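Local coordinates for putative ABC transporter amino acid-binding protein (Sinorhizobium meliloti, PDB 2Q88) that binds the compatible solute ectoine as the substrate-binding component of an ABC transporter, and so probably serves its uptake for osmoprotection, at residues Lys114-Ile119 with Glu136-Glu141; Ile234-Pro237 with Ser241-Ala244. All coordinates share one frame; numbering follows the deposited sequence.

Contact 1: Lys114-Ile119 with Glu136-Glu141; sequences KSYKDI and EKLALE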
# COMPACT_ATOMS: atom_id res chain seq x y z
N LYS A 114 -1.64 -21.27 -6.37
CA LYS A 114 -1.24 -20.30 -7.40
C LYS A 114 -2.24 -19.13 -7.52
O LYS A 114 -1.94 -18.11 -8.14
CB LYS A 114 -1.10 -20.99 -8.77
CG LYS A 114 -0.13 -22.16 -8.82
CD LYS A 114 -0.25 -22.89 -10.15
CE LYS A 114 0.57 -24.19 -10.18
NZ LYS A 114 0.40 -24.90 -11.50
N SER A 115 -3.42 -19.31 -6.94
CA SER A 115 -4.48 -18.31 -6.99
C SER A 115 -5.21 -18.28 -5.66
O SER A 115 -5.06 -19.20 -4.85
CB SER A 115 -5.48 -18.64 -8.12
OG SER A 115 -6.24 -19.80 -7.82
N TYR A 116 -6.01 -17.24 -5.41
CA TYR A 116 -6.77 -17.18 -4.16
C TYR A 116 -7.85 -18.26 -4.13
O TYR A 116 -8.25 -18.71 -3.06
CB TYR A 116 -7.37 -15.80 -3.93
CG TYR A 116 -6.34 -14.76 -3.59
CD1 TYR A 116 -5.90 -13.86 -4.56
CD2 TYR A 116 -5.80 -14.67 -2.31
CE1 TYR A 116 -4.96 -12.87 -4.26
CE2 TYR A 116 -4.83 -13.67 -1.99
CZ TYR A 116 -4.41 -12.79 -2.98
OH TYR A 116 -3.46 -11.80 -2.71
N LYS A 117 -8.30 -18.67 -5.32
CA LYS A 117 -9.25 -19.78 -5.46
C LYS A 117 -8.66 -21.09 -4.97
O LYS A 117 -9.33 -21.88 -4.33
CB LYS A 117 -9.70 -19.91 -6.91
CG LYS A 117 -10.89 -20.84 -7.12
CD LYS A 117 -11.34 -20.79 -8.57
CE LYS A 117 -10.48 -21.69 -9.44
NZ LYS A 117 -10.63 -23.12 -9.07
N ASP A 118 -7.38 -21.31 -5.26
CA ASP A 118 -6.68 -22.52 -4.84
C ASP A 118 -6.70 -22.66 -3.32
O ASP A 118 -6.82 -23.76 -2.79
CB ASP A 118 -5.25 -22.50 -5.35
CG ASP A 118 -5.15 -22.80 -6.83
OD1 ASP A 118 -6.10 -23.38 -7.39
OD2 ASP A 118 -4.15 -22.51 -7.52
N ILE A 119 -6.60 -21.52 -2.64
CA ILE A 119 -6.64 -21.49 -1.18
C ILE A 119 -8.04 -21.78 -0.69
O ILE A 119 -8.22 -22.52 0.29
CB ILE A 119 -6.17 -20.12 -0.64
CG1 ILE A 119 -4.76 -19.78 -1.17
CG2 ILE A 119 -6.16 -20.12 0.90
CD1 ILE A 119 -4.39 -18.33 -0.96
N GLU A 136 -6.34 -9.62 1.87
CA GLU A 136 -7.36 -10.20 2.74
C GLU A 136 -8.73 -10.22 2.05
O GLU A 136 -9.42 -11.25 2.07
CB GLU A 136 -7.42 -9.43 4.06
CG GLU A 136 -8.45 -9.96 5.05
CD GLU A 136 -8.68 -9.03 6.22
OE1 GLU A 136 -8.58 -9.50 7.37
OE2 GLU A 136 -8.97 -7.83 5.99
N LYS A 137 -9.12 -9.10 1.45
CA LYS A 137 -10.40 -9.01 0.74
C LYS A 137 -10.45 -9.96 -0.47
O LYS A 137 -11.48 -10.58 -0.71
CB LYS A 137 -10.69 -7.56 0.31
CG LYS A 137 -12.07 -7.36 -0.35
CD LYS A 137 -13.22 -7.53 0.63
CE LYS A 137 -14.58 -7.40 -0.08
NZ LYS A 137 -15.71 -7.47 0.88
N LEU A 138 -9.35 -10.08 -1.21
CA LEU A 138 -9.30 -11.01 -2.34
C LEU A 138 -9.47 -12.46 -1.91
O LEU A 138 -10.11 -13.25 -2.61
CB LEU A 138 -8.00 -10.85 -3.14
CG LEU A 138 -7.82 -9.56 -3.93
CD1 LEU A 138 -6.39 -9.44 -4.43
CD2 LEU A 138 -8.83 -9.45 -5.08
N ALA A 139 -8.88 -12.81 -0.76
CA ALA A 139 -9.04 -14.16 -0.19
C ALA A 139 -10.49 -14.41 0.17
O ALA A 139 -11.07 -15.42 -0.22
CB ALA A 139 -8.17 -14.33 1.04
N LEU A 140 -11.08 -13.49 0.92
CA LEU A 140 -12.50 -13.57 1.30
C LEU A 140 -13.45 -13.61 0.10
O LEU A 140 -14.44 -14.36 0.12
CB LEU A 140 -12.87 -12.43 2.24
CG LEU A 140 -12.18 -12.44 3.61
CD1 LEU A 140 -12.37 -11.10 4.32
CD2 LEU A 140 -12.67 -13.59 4.50
N GLU A 141 -13.16 -12.84 -0.95
CA GLU A 141 -13.99 -12.83 -2.17
C GLU A 141 -13.87 -14.12 -2.99
O GLU A 141 -14.79 -14.48 -3.72
CB GLU A 141 -13.66 -11.64 -3.08
CG GLU A 141 -13.93 -10.28 -2.46
CD GLU A 141 -13.53 -9.12 -3.35
OE1 GLU A 141 -12.52 -9.23 -4.07
OE2 GLU A 141 -14.24 -8.09 -3.32

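Contact 2: Ile234-Pro237 with Ser241-Ala244; sequences IIEP and SAKA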
# COMPACT_ATOMS: atom_id res chain seq x y z
N ILE A 234 12.08 9.42 -8.40
CA ILE A 234 11.80 9.12 -7.00
C ILE A 234 11.38 7.66 -6.80
O ILE A 234 11.94 6.96 -5.94
CB ILE A 234 10.73 10.09 -6.42
CG1 ILE A 234 11.32 11.50 -6.28
CG2 ILE A 234 10.23 9.58 -5.07
CD1 ILE A 234 10.25 12.59 -6.07
N ILE A 235 10.42 7.19 -7.58
CA ILE A 235 9.82 5.86 -7.33
C ILE A 235 10.55 4.67 -7.97
O ILE A 235 10.53 3.56 -7.43
CB ILE A 235 8.31 5.83 -7.69
CG1 ILE A 235 8.09 5.84 -9.21
CG2 ILE A 235 7.57 6.97 -7.00
CD1 ILE A 235 6.66 5.50 -9.62
N GLU A 236 11.18 4.90 -9.12
CA GLU A 236 11.80 3.78 -9.84
C GLU A 236 13.01 3.10 -9.14
O GLU A 236 13.15 1.89 -9.25
CB GLU A 236 12.05 4.12 -11.31
CG GLU A 236 10.76 4.50 -12.04
CD GLU A 236 10.79 4.27 -13.53
OE1 GLU A 236 11.83 4.54 -14.17
OE2 GLU A 236 9.76 3.79 -14.08
N PRO A 237 13.83 3.83 -8.38
CA PRO A 237 14.83 3.18 -7.51
C PRO A 237 14.24 2.19 -6.49
O PRO A 237 14.96 1.33 -5.99
CB PRO A 237 15.45 4.36 -6.77
CG PRO A 237 15.37 5.46 -7.74
CD PRO A 237 13.96 5.30 -8.30
N SER A 241 7.05 1.20 -11.48
CA SER A 241 7.04 1.68 -12.86
C SER A 241 6.27 2.99 -12.95
O SER A 241 5.10 3.05 -12.60
CB SER A 241 6.42 0.63 -13.79
OG SER A 241 6.15 1.18 -15.07
N ALA A 242 6.94 4.05 -13.40
CA ALA A 242 6.26 5.33 -13.59
C ALA A 242 5.29 5.25 -14.76
O ALA A 242 4.23 5.88 -14.74
CB ALA A 242 7.27 6.44 -13.80
N LYS A 243 5.66 4.49 -15.78
CA LYS A 243 4.82 4.24 -16.95
C LYS A 243 3.44 3.69 -16.54
O LYS A 243 2.41 4.20 -16.97
CB LYS A 243 5.54 3.28 -17.90
CG LYS A 243 4.99 3.20 -19.32
CD LYS A 243 5.64 1.99 -20.04
CE LYS A 243 5.06 1.71 -21.42
NZ LYS A 243 5.84 2.34 -22.53
N ALA A 244 3.43 2.68 -15.67
CA ALA A 244 2.18 2.10 -15.16
C ALA A 244 1.25 3.12 -14.50
O ALA A 244 0.05 3.14 -14.79
CB ALA A 244 2.46 0.94 -14.23

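Contact 1: Lys114-Ile119 with Glu136-Glu141
The ring of Y116 lies with one face against residues 136-141 of helix 134-141, where L138 covers it. CB of L138 sits 3.9 Å from the centroid of the Y116 ring and 15° off the ring normal, a CH-pi contact displaced toward the rim. The L138 branch continues alongside the ring's rim, with CD1 3.7 Å from CE1 of Y116. On the CD2 side of the ring A139 approaches obliquely: its CA is 3.9 Å from CD2 of Y116, and its methyl adds a looser touch. The small side chain of A139 is consistent with the close backbones, the CA atoms of Y116 and A139 being 5.5 Å apart. Because CG of Y116 stands anti to its own carbonyl carbon (chi1 -70°), the ring reaches across to this surface. Its hydroxyl goes on to a hydrogen bond with S171, and F103 meets the ring edge-to-face, so both the polar end and the aromatic body have partners on strands 169-173 and 98-106 of the sheet. Cut back to an alanine here, the side chain would probably leave a gap beside L138 and A139, and S171 would lose its hydroxyl partner.

The start of the tyrosine's helix is fixed separately. S115 is the N-cap, its OG accepting from N of D118 at 3.2 Å; N of S115 returns a weak bond to OD2 of D118, and the pair forms a capping box. OD2 of D118 also receives N of K114 at 3.0 Å, through its anti lone pair, which ties the incoming loop to the first turn. I119 and A139 both rest on I127 of strand 127-129. The whole is typical of the alpha/beta lobes of periplasmic-binding-protein folds: two helices packed side by side through apolar groups over a central sheet.

Contact 2: Ile234-Pro237 with Ser241-Ala244
The connection between helix 230-235 and helix 242-246, in which a side chain from the 3-10 segment 236-237 meets the first backbone N-H of the next helix, is the element built here. E236 supplies the acceptor: its OE2 takes N of A242 at 2.9 Å, with a nearly straight N-H...O angle of 178°. The donor arrives on the anti side of that oxygen, 22° out of the carboxylate plane. CG of E236 stands anti to the carbonyl carbon (chi1 -58°) and the chain is extended beyond it, which carries the carboxylate across to the neighbouring helix. The same oxygen, OE2 of E236, lies 3.6 Å from CB of A242, so the methyl flanks the bond.

Beside this polar link, I235 makes the apolar half. Its CD1 comes to 4.0 Å from CA of A242, while V41, L97 and F240 also touch the side chain. A242 in turn rests on F231 and A232 of helix 230-235, where its short methyl fits close to the preceding helix.

S241 is the N-cap, with OG accepting from N of A244 at 3.2 Å. Serine and glutamate thus serve two different N-H groups of one first turn, and the carboxylate's negative charge near the amino end probably suits the helix dipole. The result is a serine-capped helix start, reinforced by a glutamate from the preceding 3-10 segment across a tight interhelical connection.

Overall arrangement
Both contacts show the same principle, a helix start capped by serine and set against another helix, yet they share no secondary-structure element. Contact 1 is mostly buried, and its two helices are held together by apolar and aromatic packing, while the polar bonds of the cap stay within one segment. Contact 2 is only partly buried; there the carboxylate of an exposed glutamate bridges the segments, beside a small apolar patch. Sequence separation differs too: a strand-bearing span divides the helices of contact 1, whereas only three residues separate the segments of contact 2. Their centres are 28 Å apart and their nearest atoms about 17 Å, without touching.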